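Local coordinates for amidase, hydantoinase/carbamoylase family (Paraburkholderia phymatum, PDB 6C0D), which probably hydrolyses N-carbamoyl-L-amino acids to the free amino acids, as a zinc-binding, homodimeric amidase of the peptidase M20 family, at residues Ile210-Thr215 against Trp358-Ser363; Thr215-Arg220 against Arg295-Asn300; Asp49-Leu54 against Gly71-Arg76; Asp23-Leu28 against Gly104-Leu109. All blocks are in the same frame, centred on the assembly; numbering follows the deposited sequence.

Contact 1 (Ile210-Thr215 against Trp358-Ser363); sequences IGVVTT and WMHMPS
I210, V212 and T214 pair with M359 and M361 through backbone hydrogen bonds in a parallel ladder. M359 N gives to I210 O at 3.0 Å, and V212 N gives to M359 O at 2.8 Å, almost straight at 166°. M361 N then meets V212 O, while T214 N approaches M361 O from above the carbonyl plane. The backbone of T214 turns helical there (psi -50°), and the register slips by one residue: T215, not T214, comes beside P362, and S363 N bonds to T215 O at 2.9 Å.

Apolar packing sorts onto the two faces. On one, V212 spreads its methyls between two rings, CG2 lying 3.9 Å from W358 CE3 and CG1 3.9 Å from H360 CD2; V212 and H360 run side by side. The crossing side chain of T214 adds CG2 at 3.8 Å from H360 CB. Helix 340-353 covers this face, where D351 takes the W358 NE1 proton. On the other, M361 SD rests 3.9 Å from G211 CA, and V213 CG1 meets S363 CB. S363 OG bonds to A365 O. V213, about 7 Å by side chain from the zinc ligand H196, places this strand pair beside the metal centre.

Polar pairing here is thus mostly backbone to backbone, with side chains supplying hydrophobic cover.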
loop_
_atom_site.group_PDB
_atom_site.type_symbol
_atom_site.label_atom_id
_atom_site.label_comp_id
_atom_site.label_asym_id
_atom_site.label_seq_id
_atom_site.Cartn_x
_atom_site.Cartn_y
_atom_site.Cartn_z
ATOM N N ILE A 210 -33.990 -12.017 -14.477
ATOM C CA ILE A 210 -34.284 -12.891 -13.337
ATOM C C ILE A 210 -33.157 -13.891 -13.206
ATOM O O ILE A 210 -32.810 -14.554 -14.188
ATOM C CB ILE A 210 -35.611 -13.658 -13.517
ATOM C CG1 ILE A 210 -36.804 -12.697 -13.617
ATOM C CG2 ILE A 210 -35.798 -14.707 -12.374
ATOM C CD1 ILE A 210 -37.129 -11.939 -12.330
ATOM N N GLY A 211 -32.607 -14.031 -11.999
ATOM C CA GLY A 211 -31.619 -15.085 -11.786
ATOM C C GLY A 211 -32.109 -16.098 -10.764
ATOM O O GLY A 211 -32.619 -15.718 -9.700
ATOM N N VAL A 212 -31.989 -17.384 -11.084
ATOM C CA VAL A 212 -32.323 -18.464 -10.149
ATOM C C VAL A 212 -31.010 -18.944 -9.554
ATOM O O VAL A 212 -30.172 -19.484 -10.277
ATOM C CB VAL A 212 -33.047 -19.614 -10.860
ATOM C CG1 VAL A 212 -33.299 -20.789 -9.865
ATOM C CG2 VAL A 212 -34.375 -19.120 -11.475
ATOM N N VAL A 213 -30.832 -18.779 -8.248
ATOM C CA VAL A 213 -29.522 -19.016 -7.629
ATOM C C VAL A 213 -29.278 -20.514 -7.428
ATOM O O VAL A 213 -30.094 -21.230 -6.826
ATOM C CB VAL A 213 -29.407 -18.233 -6.314
ATOM C CG1 VAL A 213 -28.107 -18.590 -5.567
ATOM C CG2 VAL A 213 -29.434 -16.694 -6.612
ATOM N N THR A 214 -28.149 -21.000 -7.950
ATOM C CA THR A 214 -27.785 -22.414 -7.802
ATOM C C THR A 214 -27.129 -22.680 -6.456
ATOM O O THR A 214 -27.489 -23.630 -5.742
ATOM C CB THR A 214 -26.817 -22.804 -8.920
ATOM O OG1 THR A 214 -25.740 -21.851 -8.937
ATOM C CG2 THR A 214 -27.533 -22.776 -10.263
ATOM N N THR A 215 -26.133 -21.863 -6.121
ATOM C CA THR A 215 -25.221 -22.108 -5.013
ATOM C C THR A 215 -24.723 -20.757 -4.534
ATOM O O THR A 215 -24.455 -19.872 -5.355
ATOM C CB THR A 215 -24.015 -22.946 -5.470
ATOM O OG1 THR A 215 -24.467 -24.159 -6.069
ATOM C CG2 THR A 215 -23.092 -23.276 -4.296
ATOM N N TRP A 358 -34.403 -15.124 -18.169
ATOM C CA TRP A 358 -33.946 -15.616 -16.874
ATOM C C TRP A 358 -32.781 -16.585 -17.049
ATOM O O TRP A 358 -32.570 -17.148 -18.132
ATOM C CB TRP A 358 -35.097 -16.300 -16.101
ATOM C CG TRP A 358 -35.505 -17.608 -16.702
ATOM C CD1 TRP A 358 -36.384 -17.808 -17.736
ATOM C CD2 TRP A 358 -35.024 -18.908 -16.321
ATOM N NE1 TRP A 358 -36.474 -19.167 -18.022
ATOM C CE2 TRP A 358 -35.651 -19.856 -17.165
ATOM C CE3 TRP A 358 -34.119 -19.359 -15.349
ATOM C CZ2 TRP A 358 -35.406 -21.239 -17.063
ATOM C CZ3 TRP A 358 -33.872 -20.739 -15.241
ATOM C CH2 TRP A 358 -34.505 -21.657 -16.104
ATOM N N MET A 359 -32.000 -16.769 -15.976
ATOM C CA MET A 359 -30.897 -17.733 -16.036
ATOM C C MET A 359 -30.613 -18.297 -14.650
ATOM O O MET A 359 -30.894 -17.665 -13.631
ATOM C CB MET A 359 -29.599 -17.113 -16.582
ATOM C CG MET A 359 -29.087 -15.943 -15.712
ATOM S SD MET A 359 -27.729 -14.960 -16.441
ATOM C CE MET A 359 -26.365 -16.057 -16.142
ATOM N N HIS A 360 -30.030 -19.495 -14.626
ATOM C CA HIS A 360 -29.386 -19.994 -13.414
ATOM C C HIS A 360 -28.034 -19.312 -13.233
ATOM O O HIS A 360 -27.334 -19.001 -14.205
ATOM C CB HIS A 360 -29.148 -21.507 -13.492
ATOM C CG HIS A 360 -30.389 -22.335 -13.370
ATOM N ND1 HIS A 360 -31.067 -22.822 -14.464
ATOM C CD2 HIS A 360 -31.041 -22.806 -12.278
ATOM C CE1 HIS A 360 -32.104 -23.535 -14.055
ATOM N NE2 HIS A 360 -32.110 -23.542 -12.731
ATOM N N MET A 361 -27.644 -19.125 -11.972
ATOM C CA MET A 361 -26.360 -18.476 -11.688
ATOM C C MET A 361 -26.010 -18.667 -10.222
ATOM O O MET A 361 -26.908 -18.784 -9.386
ATOM C CB MET A 361 -26.431 -16.969 -11.997
ATOM C CG MET A 361 -27.584 -16.302 -11.216
ATOM S SD MET A 361 -27.773 -14.540 -11.660
ATOM C CE MET A 361 -26.300 -13.852 -10.912
ATOM N N PRO A 362 -24.729 -18.689 -9.870
ATOM C CA PRO A 362 -24.363 -18.687 -8.454
ATOM C C PRO A 362 -24.545 -17.300 -7.863
ATOM O O PRO A 362 -24.612 -16.293 -8.584
ATOM C CB PRO A 362 -22.881 -19.081 -8.478
ATOM C CG PRO A 362 -22.393 -18.440 -9.790
ATOM C CD PRO A 362 -23.545 -18.659 -10.754
ATOM N N SER A 363 -24.612 -17.260 -6.531
ATOM C CA SER A 363 -24.505 -16.012 -5.788
ATOM C C SER A 363 -23.057 -15.808 -5.364
ATOM O O SER A 363 -22.530 -16.577 -4.551
ATOM C CB SER A 363 -25.412 -16.001 -4.557
ATOM O OG SER A 363 -25.102 -14.858 -3.763
#

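Contact 2 (Thr215-Arg220 against Arg295-Asn300); sequences TIVGIR and RDANPN
I219 lays a methyl over one face of the R295 guanidinium, its CD1 3.6 Å from R295 NH1. The two side chains run alongside each other, I219 CG1 meeting R295 CD at 3.8 Å; R295 is extended from CG to NE, which brings the guanidinium level with I219 CD1. There R295 NE bonds to Q293, and NH1 forms a salt bridge to a bound HEPES molecule, probably from the crystallisation liquor. V217 crosses R295 at about a right angle: chi1 -65° sets V217 CG1 beside the backbone N, and CG2 falls between N and the carbonyl carbon, 3.8 Å from R295 CB.

G218 and D296 are a hydrogen-bonded antiparallel pair, G218 N to D296 O at 2.9 Å and D296 N to G218 O at 3.2 Å; I219 and R295 form the next, non-hydrogen-bonded one. In M20 enzymes a second domain is inserted into the zinc-binding domain, and strand 210-227 appears to pass from one to the other here. R295 also packs on S282 of the second subunit.

Past the pair, segment 295-300 turns into helix 299-317. N298 N gives to D296 OD2 at 2.9 Å, an Asx turn, and N298 then serves as N-cap, its OD1 accepting from R301 N. D296 OD1 bonds to T267, and its OD2 makes a salt bridge to R301. A297 CB closes on T215 CG2 at 3.9 Å.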
loop_
_atom_site.group_PDB
_atom_site.type_symbol
_atom_site.label_atom_id
_atom_site.label_comp_id
_atom_site.label_asym_id
_atom_site.label_seq_id
_atom_site.Cartn_x
_atom_site.Cartn_y
_atom_site.Cartn_z
ATOM N N THR A 215 -26.133 -21.863 -6.121
ATOM C CA THR A 215 -25.221 -22.108 -5.013
ATOM C C THR A 215 -24.723 -20.757 -4.534
ATOM O O THR A 215 -24.455 -19.872 -5.355
ATOM C CB THR A 215 -24.015 -22.946 -5.470
ATOM O OG1 THR A 215 -24.467 -24.159 -6.069
ATOM C CG2 THR A 215 -23.092 -23.276 -4.296
ATOM N N ILE A 216 -24.597 -20.602 -3.223
ATOM C CA ILE A 216 -23.885 -19.467 -2.642
ATOM C C ILE A 216 -22.413 -19.855 -2.504
ATOM O O ILE A 216 -22.094 -20.882 -1.895
ATOM C CB ILE A 216 -24.504 -19.077 -1.293
ATOM C CG1 ILE A 216 -25.966 -18.646 -1.518
ATOM C CG2 ILE A 216 -23.700 -17.972 -0.610
ATOM C CD1 ILE A 216 -26.727 -18.386 -0.214
ATOM N N VAL A 217 -21.514 -19.060 -3.096
ATOM C CA VAL A 217 -20.125 -19.509 -3.248
ATOM C C VAL A 217 -19.458 -19.622 -1.884
ATOM O O VAL A 217 -19.813 -18.923 -0.926
ATOM C CB VAL A 217 -19.319 -18.557 -4.158
ATOM C CG1 VAL A 217 -19.868 -18.580 -5.602
ATOM C CG2 VAL A 217 -19.345 -17.149 -3.570
ATOM N N GLY A 218 -18.504 -20.555 -1.780
ATOM C CA GLY A 218 -17.601 -20.556 -0.650
ATOM C C GLY A 218 -16.516 -19.501 -0.818
ATOM O O GLY A 218 -16.320 -18.968 -1.913
ATOM N N ILE A 219 -15.822 -19.192 0.279
ATOM C CA ILE A 219 -14.846 -18.093 0.317
ATOM C C ILE A 219 -13.578 -18.540 1.040
ATOM O O ILE A 219 -13.643 -19.260 2.045
ATOM C CB ILE A 219 -15.433 -16.842 1.012
ATOM C CG1 ILE A 219 -16.757 -16.424 0.332
ATOM C CG2 ILE A 219 -14.432 -15.661 0.931
ATOM C CD1 ILE A 219 -17.557 -15.363 1.085
ATOM N N ARG A 220 -12.415 -18.087 0.538
ATOM C CA ARG A 220 -11.154 -18.190 1.259
ATOM C C ARG A 220 -10.475 -16.828 1.250
ATOM O O ARG A 220 -10.558 -16.095 0.258
ATOM C CB ARG A 220 -10.211 -19.225 0.635
ATOM C CG ARG A 220 -10.672 -20.657 0.808
ATOM C CD ARG A 220 -10.654 -21.076 2.283
ATOM N NE ARG A 220 -10.941 -22.505 2.416
ATOM C CZ ARG A 220 -12.163 -23.041 2.370
ATOM N NH1 ARG A 220 -13.249 -22.280 2.233
ATOM N NH2 ARG A 220 -12.298 -24.350 2.476
ATOM N N ARG A 295 -13.207 -17.170 -4.396
ATOM C CA ARG A 295 -14.545 -17.722 -4.186
ATOM C C ARG A 295 -14.893 -18.656 -5.326
ATOM O O ARG A 295 -14.501 -18.424 -6.470
ATOM C CB ARG A 295 -15.632 -16.632 -4.116
ATOM C CG ARG A 295 -15.299 -15.471 -3.176
ATOM C CD ARG A 295 -16.509 -14.549 -2.982
ATOM N NE ARG A 295 -16.109 -13.277 -2.374
ATOM C CZ ARG A 295 -16.911 -12.503 -1.652
ATOM N NH1 ARG A 295 -18.169 -12.871 -1.432
ATOM N NH2 ARG A 295 -16.452 -11.371 -1.125
ATOM N N ASP A 296 -15.668 -19.697 -5.007
ATOM C CA ASP A 296 -16.143 -20.596 -6.040
ATOM C C ASP A 296 -17.332 -21.382 -5.489
ATOM O O ASP A 296 -17.434 -21.615 -4.285
ATOM C CB ASP A 296 -15.042 -21.551 -6.504
ATOM C CG ASP A 296 -15.349 -22.165 -7.854
ATOM O OD1 ASP A 296 -15.247 -21.431 -8.867
ATOM O OD2 ASP A 296 -15.732 -23.361 -7.908
ATOM N N ALA A 297 -18.219 -21.792 -6.391
ATOM C CA ALA A 297 -19.372 -22.598 -5.985
ATOM C C ALA A 297 -19.050 -24.076 -5.834
ATOM O O ALA A 297 -19.860 -24.821 -5.258
ATOM C CB ALA A 297 -20.493 -22.449 -7.019
ATOM N N ASN A 298 -17.906 -24.528 -6.358
ATOM C CA ASN A 298 -17.583 -25.947 -6.404
ATOM C C ASN A 298 -16.603 -26.286 -5.285
ATOM O O ASN A 298 -15.451 -25.808 -5.313
ATOM C CB ASN A 298 -16.992 -26.305 -7.770
ATOM C CG ASN A 298 -16.793 -27.809 -7.954
ATOM O OD1 ASN A 298 -15.997 -28.425 -7.266
ATOM N ND2 ASN A 298 -17.516 -28.393 -8.900
ATOM N N PRO A 299 -16.992 -27.075 -4.280
ATOM C CA PRO A 299 -16.069 -27.305 -3.159
ATOM C C PRO A 299 -14.767 -27.964 -3.578
ATOM O O PRO A 299 -13.715 -27.645 -3.008
ATOM C CB PRO A 299 -16.888 -28.194 -2.201
ATOM C CG PRO A 299 -17.993 -28.745 -3.019
ATOM C CD PRO A 299 -18.301 -27.744 -4.078
ATOM N N ASN A 300 -14.801 -28.890 -4.546
ATOM C CA ASN A 300 -13.560 -29.510 -5.004
ATOM C C ASN A 300 -12.614 -28.465 -5.583
ATOM O O ASN A 300 -11.402 -28.497 -5.324
ATOM C CB ASN A 300 -13.845 -30.580 -6.057
ATOM C CG ASN A 300 -14.264 -31.909 -5.448
ATOM O OD1 ASN A 300 -14.126 -32.122 -4.245
ATOM N ND2 ASN A 300 -14.746 -32.819 -6.288
#

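Contact 3 (Asp49-Leu54 against Gly71-Arg76); sequences DARRWL and GTVFGR
R51 and V73 make the tight part of this contact: V73 CG2 is wedged against the aliphatic stem of the arginine, 3.5 Å from R51 CG and 3.6 Å from R51 CB. Next to it the stem runs past the carbonyl of G71, whose O lies 3.2 Å from R51 CD and 2.9 Å from R51 NH1. R51 is extended from CG to NE, and only then does the chain turn, chi4 of -89° swinging CZ out of line. The charge is met by partners around the contact, D47 through a salt bridge at NE and S130 OG through a weak hydrogen bond at NH1.

Strand 73-76 lies between strands 64-67 and 125-130, antiparallel to both, and helix 45-60 packs across it, so this is a helix resting on the sheet of the zinc-binding domain. The turn that leads into the strand is held by D68 OD1, which accepts from T72 N, and by T72 OG1, bonded to I132 N. R51 comes within about 6 Å of H89, a zinc ligand, side chain to side chain.

Packing is looser one helical turn on. L54, with CG anti to its backbone N (chi1 179°), brings CD2 no nearer than 3.9 Å to V73 CB and 4.0 Å to V73 CG1. The solvent side of the helix belongs to D49 and R52, both exposed, with R52 pointing away from V73 and its side chain touching I67.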
loop_
_atom_site.group_PDB
_atom_site.type_symbol
_atom_site.label_atom_id
_atom_site.label_comp_id
_atom_site.label_asym_id
_atom_site.label_seq_id
_atom_site.Cartn_x
_atom_site.Cartn_y
_atom_site.Cartn_z
ATOM N N ASP A 49 -37.063 2.327 14.319
ATOM C CA ASP A 49 -38.258 2.975 13.783
ATOM C C ASP A 49 -38.791 2.217 12.576
ATOM O O ASP A 49 -39.998 1.966 12.461
ATOM C CB ASP A 49 -37.952 4.422 13.386
ATOM C CG ASP A 49 -37.858 5.356 14.566
ATOM O OD1 ASP A 49 -38.413 5.049 15.646
ATOM O OD2 ASP A 49 -37.228 6.420 14.399
ATOM N N ALA A 50 -37.892 1.843 11.663
ATOM C CA ALA A 50 -38.293 1.096 10.478
ATOM C C ALA A 50 -38.859 -0.267 10.849
ATOM O O ALA A 50 -39.789 -0.760 10.201
ATOM C CB ALA A 50 -37.100 0.941 9.539
ATOM N N ARG A 51 -38.304 -0.893 11.890
ATOM C CA ARG A 51 -38.792 -2.201 12.313
ATOM C C ARG A 51 -40.186 -2.102 12.914
ATOM O O ARG A 51 -41.026 -2.981 12.690
ATOM C CB ARG A 51 -37.816 -2.833 13.304
ATOM C CG ARG A 51 -36.545 -3.284 12.619
ATOM C CD ARG A 51 -35.492 -4.002 13.497
ATOM N NE ARG A 51 -34.310 -4.023 12.656
ATOM C CZ ARG A 51 -34.010 -4.979 11.782
ATOM N NH1 ARG A 51 -34.735 -6.096 11.702
ATOM N NH2 ARG A 51 -32.949 -4.823 11.003
ATOM N N ARG A 52 -40.455 -1.046 13.682
ATOM C CA ARG A 52 -41.803 -0.863 14.202
ATOM C C ARG A 52 -42.796 -0.646 13.068
ATOM O O ARG A 52 -43.893 -1.223 13.074
ATOM C CB ARG A 52 -41.829 0.299 15.192
ATOM C CG ARG A 52 -41.093 -0.019 16.479
ATOM C CD ARG A 52 -40.962 1.191 17.386
ATOM N NE ARG A 52 -40.306 0.811 18.630
ATOM C CZ ARG A 52 -39.602 1.644 19.385
ATOM N NH1 ARG A 52 -39.453 2.910 19.013
ATOM N NH2 ARG A 52 -39.040 1.209 20.503
ATOM N N TRP A 53 -42.425 0.164 12.074
ATOM C CA TRP A 53 -43.293 0.345 10.916
ATOM C C TRP A 53 -43.535 -0.986 10.218
ATOM O O TRP A 53 -44.678 -1.341 9.905
ATOM C CB TRP A 53 -42.685 1.361 9.947
ATOM C CG TRP A 53 -43.403 1.384 8.627
ATOM C CD1 TRP A 53 -44.547 2.072 8.325
ATOM C CD2 TRP A 53 -43.037 0.673 7.436
ATOM N NE1 TRP A 53 -44.915 1.828 7.024
ATOM C CE2 TRP A 53 -44.003 0.978 6.455
ATOM C CE3 TRP A 53 -41.982 -0.182 7.102
ATOM C CZ2 TRP A 53 -43.950 0.451 5.164
ATOM C CZ3 TRP A 53 -41.927 -0.701 5.812
ATOM C CH2 TRP A 53 -42.907 -0.384 4.863
ATOM N N LEU A 54 -42.465 -1.749 9.995
ATOM C CA LEU A 54 -42.593 -3.025 9.301
ATOM C C LEU A 54 -43.495 -3.987 10.065
ATOM O O LEU A 54 -44.327 -4.683 9.468
ATOM C CB LEU A 54 -41.214 -3.642 9.098
ATOM C CG LEU A 54 -41.225 -4.988 8.398
ATOM C CD1 LEU A 54 -41.763 -4.826 6.969
ATOM C CD2 LEU A 54 -39.823 -5.580 8.408
ATOM N N GLY A 71 -33.906 -8.352 17.665
ATOM C CA GLY A 71 -34.211 -7.307 16.711
ATOM C C GLY A 71 -34.719 -7.791 15.372
ATOM O O GLY A 71 -34.942 -6.966 14.478
ATOM N N THR A 72 -34.903 -9.097 15.195
ATOM C CA THR A 72 -35.532 -9.589 13.977
ATOM C C THR A 72 -37.002 -9.185 13.971
ATOM O O THR A 72 -37.666 -9.203 15.012
ATOM C CB THR A 72 -35.382 -11.111 13.892
ATOM O OG1 THR A 72 -34.028 -11.436 13.552
ATOM C CG2 THR A 72 -36.346 -11.729 12.865
ATOM N N VAL A 73 -37.511 -8.780 12.812
ATOM C CA VAL A 73 -38.948 -8.584 12.653
ATOM C C VAL A 73 -39.480 -9.853 12.019
ATOM O O VAL A 73 -39.027 -10.244 10.933
ATOM C CB VAL A 73 -39.294 -7.353 11.799
ATOM C CG1 VAL A 73 -40.777 -7.003 11.994
ATOM C CG2 VAL A 73 -38.425 -6.170 12.178
ATOM N N PHE A 74 -40.419 -10.511 12.695
ATOM C CA PHE A 74 -40.970 -11.759 12.189
ATOM C C PHE A 74 -42.488 -11.690 12.227
ATOM O O PHE A 74 -43.075 -11.437 13.286
ATOM C CB PHE A 74 -40.460 -12.962 12.992
ATOM C CG PHE A 74 -40.626 -14.268 12.262
ATOM C CD1 PHE A 74 -39.664 -14.697 11.355
ATOM C CD2 PHE A 74 -41.769 -15.042 12.443
ATOM C CE1 PHE A 74 -39.829 -15.894 10.655
ATOM C CE2 PHE A 74 -41.939 -16.244 11.744
ATOM C CZ PHE A 74 -40.969 -16.663 10.850
ATOM N N GLY A 75 -43.111 -11.914 11.075
ATOM C CA GLY A 75 -44.551 -11.977 10.967
ATOM C C GLY A 75 -44.955 -13.404 10.667
ATOM O O GLY A 75 -44.728 -13.901 9.555
ATOM N N ARG A 76 -45.515 -14.082 11.666
ATOM C CA ARG A 76 -45.870 -15.491 11.548
ATOM C C ARG A 76 -47.304 -15.602 11.043
ATOM O O ARG A 76 -48.201 -14.920 11.547
ATOM C CB ARG A 76 -45.729 -16.181 12.903
ATOM C CG ARG A 76 -45.851 -17.716 12.913
ATOM C CD ARG A 76 -45.673 -18.196 14.357
ATOM N NE ARG A 76 -45.633 -19.654 14.517
ATOM C CZ ARG A 76 -46.696 -20.399 14.814
ATOM N NH1 ARG A 76 -47.889 -19.827 14.943
ATOM N NH2 ARG A 76 -46.574 -21.716 14.983
#

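Contact 4 (Asp23-Leu28 against Gly104-Leu109); sequences DDLKTL and GVIYGL
D24, which touches both I106 and L109, has its buried carboxylate held by two arginines: OD2 forms a salt bridge to R113 NH1 and OD1 another to R57 NE. R113 comes from the same helix as I106, R57 from helix 45-60, so one acid ties three helices together. Two positive neighbours would be expected to keep the aspartate ionised despite its burial. OD2 also lies 3.6 Å from L109 CD2, where the two side chains cross at about a right angle.

Next to this polar spot the contact is purely apolar. I106 enters the other helix as a knob, its hole made by L21, D24, L25 and L28: knobs-into-holes packing between segments whose axes approach to 9.8 Å and run at 141°. The branches of the isoleucine divide the work. CG2, anti to the backbone N, meets D24 CB at 3.7 Å, while CG1, beside that N, meets L25 CD2 at 3.7 Å and L28 CD2 at 4.1 Å. Both leucines slide past I106 in the opposite direction. Helix 102-117 begins just after the zinc ligand D100, and its packing against helix 18-30 joins the N-terminal part of the chain to that region.

Within helix 18-30, D23 O accepts twice from T27, from its N and, at 2.9 Å, from its OG1, the two donors approaching from opposite faces of the carbonyl plane.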
loop_
_atom_site.group_PDB
_atom_site.type_symbol
_atom_site.label_atom_id
_atom_site.label_comp_id
_atom_site.label_asym_id
_atom_site.label_seq_id
_atom_site.Cartn_x
_atom_site.Cartn_y
_atom_site.Cartn_z
ATOM N N ASP A 23 -45.033 1.225 -3.077
ATOM C CA ASP A 23 -45.280 2.168 -1.979
ATOM C C ASP A 23 -44.556 1.725 -0.711
ATOM O O ASP A 23 -43.938 2.541 -0.018
ATOM C CB ASP A 23 -46.784 2.300 -1.692
ATOM C CG ASP A 23 -47.545 3.083 -2.771
ATOM O OD1 ASP A 23 -46.917 3.626 -3.711
ATOM O OD2 ASP A 23 -48.795 3.152 -2.665
ATOM N N ASP A 24 -44.639 0.428 -0.382
ATOM C CA ASP A 24 -43.951 -0.080 0.809
ATOM C C ASP A 24 -42.431 0.006 0.660
ATOM O O ASP A 24 -41.731 0.342 1.621
ATOM C CB ASP A 24 -44.359 -1.520 1.106
ATOM C CG ASP A 24 -45.694 -1.625 1.844
ATOM O OD1 ASP A 24 -46.171 -0.611 2.406
ATOM O OD2 ASP A 24 -46.251 -2.734 1.875
ATOM N N LEU A 25 -41.894 -0.311 -0.525
ATOM C CA LEU A 25 -40.452 -0.168 -0.719
ATOM C C LEU A 25 -40.009 1.271 -0.513
ATOM O O LEU A 25 -38.955 1.526 0.085
ATOM C CB LEU A 25 -40.036 -0.650 -2.111
ATOM C CG LEU A 25 -39.842 -2.161 -2.186
ATOM C CD1 LEU A 25 -39.648 -2.538 -3.633
ATOM C CD2 LEU A 25 -38.641 -2.600 -1.345
ATOM N N LYS A 26 -40.800 2.231 -1.003
ATOM C CA LYS A 26 -40.408 3.625 -0.874
ATOM C C LYS A 26 -40.610 4.135 0.544
ATOM O O LYS A 26 -39.839 4.984 1.001
ATOM C CB LYS A 26 -41.179 4.482 -1.873
ATOM C CG LYS A 26 -40.825 4.132 -3.304
ATOM C CD LYS A 26 -41.670 4.905 -4.295
ATOM C CE LYS A 26 -41.359 4.482 -5.728
ATOM N NZ LYS A 26 -42.161 5.265 -6.711
ATOM N N THR A 27 -41.622 3.626 1.254
ATOM C CA THR A 27 -41.779 3.996 2.657
ATOM C C THR A 27 -40.610 3.481 3.488
ATOM O O THR A 27 -40.055 4.220 4.311
ATOM C CB THR A 27 -43.113 3.478 3.198
ATOM O OG1 THR A 27 -44.186 4.080 2.454
ATOM C CG2 THR A 27 -43.264 3.842 4.686
ATOM N N LEU A 28 -40.185 2.234 3.253
ATOM C CA LEU A 28 -39.031 1.715 3.981
ATOM C C LEU A 28 -37.780 2.534 3.669
ATOM O O LEU A 28 -36.982 2.830 4.566
ATOM C CB LEU A 28 -38.828 0.232 3.659
ATOM C CG LEU A 28 -37.671 -0.490 4.370
ATOM C CD1 LEU A 28 -37.720 -0.267 5.898
ATOM C CD2 LEU A 28 -37.673 -1.979 4.042
ATOM N N GLY A 104 -36.202 -8.156 -0.556
ATOM C CA GLY A 104 -36.768 -9.451 -0.196
ATOM C C GLY A 104 -37.719 -9.367 0.983
ATOM O O GLY A 104 -38.672 -10.149 1.070
ATOM N N VAL A 105 -37.486 -8.425 1.900
ATOM C CA VAL A 105 -38.418 -8.227 3.014
ATOM C C VAL A 105 -39.779 -7.790 2.491
ATOM O O VAL A 105 -40.818 -8.349 2.866
ATOM C CB VAL A 105 -37.864 -7.200 4.023
ATOM C CG1 VAL A 105 -38.905 -6.941 5.122
ATOM C CG2 VAL A 105 -36.547 -7.700 4.642
ATOM N N ILE A 106 -39.794 -6.761 1.628
ATOM C CA ILE A 106 -41.072 -6.254 1.133
ATOM C C ILE A 106 -41.696 -7.214 0.119
ATOM O O ILE A 106 -42.928 -7.364 0.079
ATOM C CB ILE A 106 -40.899 -4.841 0.557
ATOM C CG1 ILE A 106 -40.341 -3.895 1.628
ATOM C CG2 ILE A 106 -42.226 -4.315 -0.012
ATOM C CD1 ILE A 106 -41.187 -3.857 2.909
ATOM N N TYR A 107 -40.884 -7.894 -0.699
ATOM C CA TYR A 107 -41.443 -8.986 -1.500
ATOM C C TYR A 107 -42.179 -9.981 -0.610
ATOM O O TYR A 107 -43.295 -10.406 -0.920
ATOM C CB TYR A 107 -40.361 -9.753 -2.274
ATOM C CG TYR A 107 -39.894 -9.206 -3.613
ATOM C CD1 TYR A 107 -40.012 -7.855 -3.946
ATOM C CD2 TYR A 107 -39.285 -10.058 -4.531
ATOM C CE1 TYR A 107 -39.537 -7.370 -5.169
ATOM C CE2 TYR A 107 -38.807 -9.588 -5.746
ATOM C CZ TYR A 107 -38.938 -8.247 -6.065
ATOM O OH TYR A 107 -38.477 -7.779 -7.275
ATOM N N GLY A 108 -41.550 -10.384 0.496
ATOM C CA GLY A 108 -42.197 -11.351 1.373
ATOM C C GLY A 108 -43.540 -10.850 1.868
ATOM O O GLY A 108 -44.536 -11.573 1.842
ATOM N N LEU A 109 -43.590 -9.588 2.290
ATOM C CA LEU A 109 -44.841 -8.997 2.746
ATOM C C LEU A 109 -45.890 -9.005 1.641
ATOM O O LEU A 109 -47.049 -9.390 1.862
ATOM C CB LEU A 109 -44.574 -7.565 3.234
ATOM C CG LEU A 109 -45.712 -6.732 3.810
ATOM C CD1 LEU A 109 -46.272 -7.411 5.055
ATOM C CD2 LEU A 109 -45.185 -5.309 4.141
#

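How the contacts relate
Contacts 3 and 4 come first along the chain, with both segments of contact 3 lying between those of contact 4; contact 2, starting at the shared T215, closes before segment 358-363. Contacts 3 and 4 have centres 12 Å apart and touch, as helix 45-60 sets W53 against T27 (CE2 to CG2, 3.4 Å) and L54 against V105. Contacts 1 and 2 share strand 210-227, and S363 O probably accepts a hydrogen bond from V217 N. Contacts 2 and 3 lie on opposite sides of the chain's centre, about 32 Å between centres. The first pair packs helices on each other and on the sheet of the zinc-binding domain, while the second follows one strand that appears to leave it.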